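Putative secreted protein (Streptomyces sp. SirexAA-E, PDB 4PEY) hydrolyses laminarin and laminarioligosaccharides as a secreted family 55 exo-beta-1,3-glucanase, releasing glucose and laminaribiose. Local coordinates at residues V218-P223 against A363-L368; L25-D28 against D33-G36. The protein carries 1 engineered substitution. All blocks are in the same frame, centred on the assembly; numbering follows the deposited sequence. Where two conformers were deposited one is given.

Interaction 1: V218-P223 against A363-L368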
loop_
_atom_site.group_PDB
_atom_site.type_symbol
_atom_site.label_atom_id
_atom_site.label_comp_id
_atom_site.label_asym_id
_atom_site.label_seq_id
_atom_site.Cartn_x
_atom_site.Cartn_y
_atom_site.Cartn_z
ATOM N N VAL A 218 -16.651 3.115 -2.628
ATOM C CA VAL A 218 -16.765 1.893 -1.832
ATOM C C VAL A 218 -15.517 1.770 -0.970
ATOM O O VAL A 218 -14.418 2.011 -1.476
ATOM C CB VAL A 218 -16.872 0.614 -2.713
ATOM C CG1 VAL A 218 -17.225 -0.600 -1.865
ATOM C CG2 VAL A 218 -17.861 0.795 -3.865
ATOM N N SER A 219 -15.656 1.393 0.297
ATOM C CA SER A 219 -14.491 1.016 1.078
ATOM C C SER A 219 -14.899 -0.034 2.094
ATOM O O SER A 219 -16.074 -0.150 2.465
ATOM C CB SER A 219 -13.843 2.225 1.768
ATOM O OG SER A 219 -14.722 2.846 2.689
ATOM N N ARG A 220 -13.930 -0.830 2.512
ATOM C CA ARG A 220 -14.180 -1.839 3.525
ATOM C C ARG A 220 -12.937 -1.911 4.382
ATOM O O ARG A 220 -11.872 -2.241 3.879
ATOM C CB ARG A 220 -14.493 -3.192 2.897
ATOM C CG ARG A 220 -14.870 -4.261 3.919
ATOM C CD ARG A 220 -15.328 -5.533 3.214
ATOM N NE ARG A 220 -14.264 -6.112 2.392
ATOM C CZ ARG A 220 -14.476 -6.931 1.358
ATOM N NH1 ARG A 220 -15.716 -7.272 1.011
ATOM N NH2 ARG A 220 -13.446 -7.408 0.664
ATOM N N GLU A 221 -13.053 -1.572 5.661
ATOM C CA GLU A 221 -11.845 -1.459 6.463
ATOM C C GLU A 221 -11.137 -2.806 6.607
ATOM O O GLU A 221 -11.763 -3.881 6.632
ATOM C CB GLU A 221 -12.145 -0.849 7.835
ATOM C CG GLU A 221 -12.802 0.530 7.771
ATOM C CD GLU A 221 -12.064 1.534 6.872
ATOM O OE1 GLU A 221 -10.823 1.454 6.727
ATOM O OE2 GLU A 221 -12.744 2.421 6.307
ATOM N N LYS A 222 -9.813 -2.732 6.666
ATOM C CA LYS A 222 -8.970 -3.919 6.758
ATOM C C LYS A 222 -9.243 -4.720 8.031
ATOM O O LYS A 222 -9.364 -4.144 9.113
ATOM C CB LYS A 222 -7.500 -3.504 6.708
ATOM C CG LYS A 222 -6.542 -4.667 6.601
ATOM C CD LYS A 222 -5.095 -4.199 6.711
ATOM C CE LYS A 222 -4.759 -3.797 8.137
ATOM N NZ LYS A 222 -4.753 -4.937 9.128
ATOM N N PRO A 223 -9.357 -6.056 7.909
ATOM C CA PRO A 223 -9.503 -6.872 9.119
ATOM C C PRO A 223 -8.293 -6.734 10.042
ATOM O O PRO A 223 -7.178 -6.476 9.568
ATOM C CB PRO A 223 -9.616 -8.302 8.572
ATOM C CG PRO A 223 -10.169 -8.122 7.174
ATOM C CD PRO A 223 -9.512 -6.857 6.678
ATOM N N ALA A 363 -21.962 -7.082 -4.127
ATOM C CA ALA A 363 -22.407 -6.981 -2.744
ATOM C C ALA A 363 -21.278 -7.296 -1.763
ATOM O O ALA A 363 -21.207 -6.715 -0.681
ATOM C CB ALA A 363 -23.602 -7.908 -2.498
ATOM N N ASN A 364 -20.394 -8.209 -2.148
ATOM C CA ASN A 364 -19.346 -8.708 -1.261
ATOM C C ASN A 364 -18.062 -8.942 -2.057
ATOM O O ASN A 364 -17.733 -10.080 -2.403
ATOM C CB ASN A 364 -19.809 -10.001 -0.568
ATOM C CG ASN A 364 -18.852 -10.467 0.508
ATOM O OD1 ASN A 364 -18.044 -9.689 1.012
ATOM N ND2 ASN A 364 -18.946 -11.741 0.877
ATOM N N PRO A 365 -17.346 -7.855 -2.378
ATOM C CA PRO A 365 -16.177 -7.984 -3.248
ATOM C C PRO A 365 -14.981 -8.623 -2.575
ATOM O O PRO A 365 -14.918 -8.725 -1.348
ATOM C CB PRO A 365 -15.858 -6.532 -3.624
ATOM C CG PRO A 365 -16.458 -5.712 -2.546
ATOM C CD PRO A 365 -17.689 -6.447 -2.113
ATOM N N THR A 366 -14.027 -9.046 -3.393
ATOM C CA THR A 366 -12.714 -9.420 -2.891
ATOM C C THR A 366 -11.852 -8.165 -2.818
ATOM O O THR A 366 -11.990 -7.261 -3.655
ATOM C CB THR A 366 -12.085 -10.510 -3.787
ATOM O OG1 THR A 366 -12.716 -11.759 -3.479
ATOM C CG2 THR A 366 -10.570 -10.646 -3.567
ATOM N N SER A 367 -10.993 -8.091 -1.800
ATOM C CA SER A 367 -10.099 -6.950 -1.651
ATOM C C SER A 367 -8.654 -7.355 -1.401
ATOM O O SER A 367 -8.383 -8.412 -0.817
ATOM C CB SER A 367 -10.572 -6.041 -0.507
ATOM O OG SER A 367 -10.704 -6.759 0.719
ATOM N N LEU A 368 -7.744 -6.503 -1.877
ATOM C CA LEU A 368 -6.333 -6.517 -1.505
ATOM C C LEU A 368 -6.058 -5.253 -0.709
ATOM O O LEU A 368 -6.334 -4.156 -1.194
ATOM C CB LEU A 368 -5.415 -6.551 -2.733
ATOM C CG LEU A 368 -5.581 -7.645 -3.782
ATOM C CD1 LEU A 368 -4.512 -7.470 -4.857
ATOM C CD2 LEU A 368 -5.490 -9.019 -3.155
HETATM O O HOH W 1 -11.747 -5.962 3.782
HETATM O O HOH W 2 -18.441 -6.806 1.935
#
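The carbonyl oxygen of Pro-365 is gripped by both terminal nitrogens of Arg-220. NH1 of Arg-220 lies 2.9 Å from Pro-365 O, and NH2 of Arg-220 lies 2.8 Å from the same atom. Both donors come from one face of the carbonyl plane. NH2 stands well above that plane, 43° out of it, and both bonds are bent. Arg-220 NH2 also donates to Ser-367 OG at 2.8 Å, with a straighter N-H...O angle of 159°. Both acceptors lie at the edge of the guanidinium, in its plane, so its rotation is fixed. The long Arg-220 side chain starts with CG anti to the backbone N (chi1 -175°) and bends at chi3. Two waters add to the grip. One accepts from Arg-220 NE at 2.9 Å. The other links Arg-220 NH1 to Asn-364 OD1. The ND2 of Asn-364 is hydrogen-bonded to Asn-304 OD1. Ile-395 packs on Pro-365 and Ser-367. The arginine thus ties strand 210-220 to Ser-367 and to the loop just before strand 367-375. This joins two strand systems, largely parallel, consistent with the two right-handed beta-helix domains of glycoside hydrolase family 55.

Interaction 2: L25-D28 against D33-G36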
loop_
_atom_site.group_PDB
_atom_site.type_symbol
_atom_site.label_atom_id
_atom_site.label_comp_id
_atom_site.label_asym_id
_atom_site.label_seq_id
_atom_site.Cartn_x
_atom_site.Cartn_y
_atom_site.Cartn_z
ATOM N N LEU A 25 5.342 -10.004 19.557
ATOM C CA LEU A 25 5.612 -9.566 20.916
ATOM C C LEU A 25 4.346 -8.931 21.459
ATOM O O LEU A 25 3.893 -7.908 20.946
ATOM C CB LEU A 25 6.785 -8.578 20.957
ATOM C CG LEU A 25 8.201 -9.076 20.636
ATOM C CD1 LEU A 25 8.348 -9.544 19.199
ATOM C CD2 LEU A 25 9.214 -7.988 20.930
ATOM N N VAL A 26 3.760 -9.557 22.474
ATOM C CA VAL A 26 2.516 -9.076 23.048
ATOM C C VAL A 26 2.779 -8.423 24.401
ATOM O O VAL A 26 3.381 -9.027 25.290
ATOM C CB VAL A 26 1.483 -10.215 23.200
ATOM C CG1 VAL A 26 0.178 -9.673 23.748
ATOM C CG2 VAL A 26 1.238 -10.894 21.855
ATOM N N PHE A 27 2.321 -7.185 24.536
ATOM C CA PHE A 27 2.530 -6.385 25.741
ATOM C C PHE A 27 1.208 -6.133 26.442
ATOM O O PHE A 27 0.166 -6.047 25.796
ATOM C CB PHE A 27 3.183 -5.038 25.402
ATOM C CG PHE A 27 4.476 -5.158 24.648
ATOM C CD1 PHE A 27 5.665 -5.399 25.320
ATOM C CD2 PHE A 27 4.503 -5.028 23.270
ATOM C CE1 PHE A 27 6.859 -5.511 24.629
ATOM C CE2 PHE A 27 5.696 -5.133 22.573
ATOM C CZ PHE A 27 6.874 -5.379 23.253
ATOM N N ASP A 28 1.249 -6.002 27.762
ATOM C CA ASP A 28 0.089 -5.505 28.493
ATOM C C ASP A 28 0.570 -4.356 29.376
ATOM O O ASP A 28 1.776 -4.165 29.522
ATOM C CB ASP A 28 -0.580 -6.626 29.298
ATOM C CG ASP A 28 0.211 -7.025 30.513
ATOM O OD1 ASP A 28 0.043 -6.382 31.572
ATOM O OD2 ASP A 28 0.993 -7.993 30.411
ATOM N N ASP A 33 9.387 -3.165 31.410
ATOM C CA ASP A 33 10.361 -2.679 30.439
ATOM C C ASP A 33 9.892 -2.786 28.991
ATOM O O ASP A 33 10.602 -3.306 28.134
ATOM C CB ASP A 33 11.687 -3.423 30.603
ATOM C CG ASP A 33 12.837 -2.706 29.932
ATOM O OD1 ASP A 33 12.700 -1.491 29.667
ATOM O OD2 ASP A 33 13.874 -3.351 29.667
ATOM N N ILE A 34 8.694 -2.281 28.724
ATOM C CA ILE A 34 8.191 -2.215 27.360
ATOM C C ILE A 34 9.114 -1.367 26.493
ATOM O O ILE A 34 9.445 -1.746 25.366
ATOM C CB ILE A 34 6.762 -1.637 27.314
ATOM C CG1 ILE A 34 5.804 -2.571 28.052
ATOM C CG2 ILE A 34 6.309 -1.423 25.873
ATOM C CD1 ILE A 34 4.378 -2.076 28.083
ATOM N N GLN A 35 9.538 -0.222 27.018
ATOM C CA GLN A 35 10.380 0.684 26.244
ATOM C C GLN A 35 11.687 0.006 25.836
ATOM O O GLN A 35 12.120 0.117 24.687
ATOM C CB GLN A 35 10.673 1.965 27.029
ATOM C CG GLN A 35 11.514 2.962 26.238
ATOM C CD GLN A 35 10.763 3.544 25.050
ATOM O OE1 GLN A 35 9.806 4.291 25.220
ATOM N NE2 GLN A 35 11.196 3.202 23.843
ATOM N N GLY A 36 12.295 -0.714 26.772
ATOM C CA GLY A 36 13.525 -1.436 26.488
ATOM C C GLY A 36 13.336 -2.482 25.403
ATOM O O GLY A 36 14.177 -2.638 24.517
#
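Strand 24-27 and the first turn of helix 34-45 approach most closely at Phe-27 and Ile-34, whose CA atoms are 7.2 Å apart. They are the first two elements of a beta-alpha-beta unit. Strand 55-59 is the third, and it pairs in parallel with strand 24-27. The loop between strand and helix is short. At its far end Asp-33 takes the N-cap position.

The contact is carried by two side chains that both start toward the opposite segment. Phe-27 turns one ring face to Ile-34. The CG2 methyl of Ile-34 sits 4.1 Å above the ring plane, offset toward the rim. Only this methyl lies over the face. CG1 of Ile-34 stands beyond the rim, 3.9 Å from Phe-27 CD1. Chi1 of -64° sets CG1 there, and the extended chi2 (179°) carries the CD1 methyl of Ile-34 toward the strand backbone. Ile-34 CD1 ends 4.2 Å from Phe-27 CB.

Other residues extend this packing. Phe-59 stacks on the Phe-27 ring and also touches Ile-34. Lys-37 and Val-38, further along the helix, also touch the Phe-27 side chain. The Asp-28 side chain starts away from 33-36, and its OD1 is hydrogen-bonded to Ser-30 OG in the loop. Asp-33 OD1 accepts a weak capping bond from Gly-36 N, 3.0 Å long. On the strand side, the Ile-34 CD1 methyl also meets the backbone, 3.6 Å from Asp-28 O.

How the interactions relate
Interaction 1 is buried, its centre about 14 Å from the centre of the chain. Interaction 2 is only partly buried and lies further out, at about 27 Å, near the start of the modelled chain. Their centres are about 32 Å apart, their nearest atoms about 15 Å, and they do not touch. Interaction 1 joins strands far apart in sequence and depends on directed polar bonds and waters. Interaction 2 joins neighbours in sequence, and its side-chain chemistry across the two segments is apolar. Strands 24-27 and 210-220 belong to the same series of paired strands, whereas strand 367-375 belongs to another. Both contacts lie away from the glucan-binding sites.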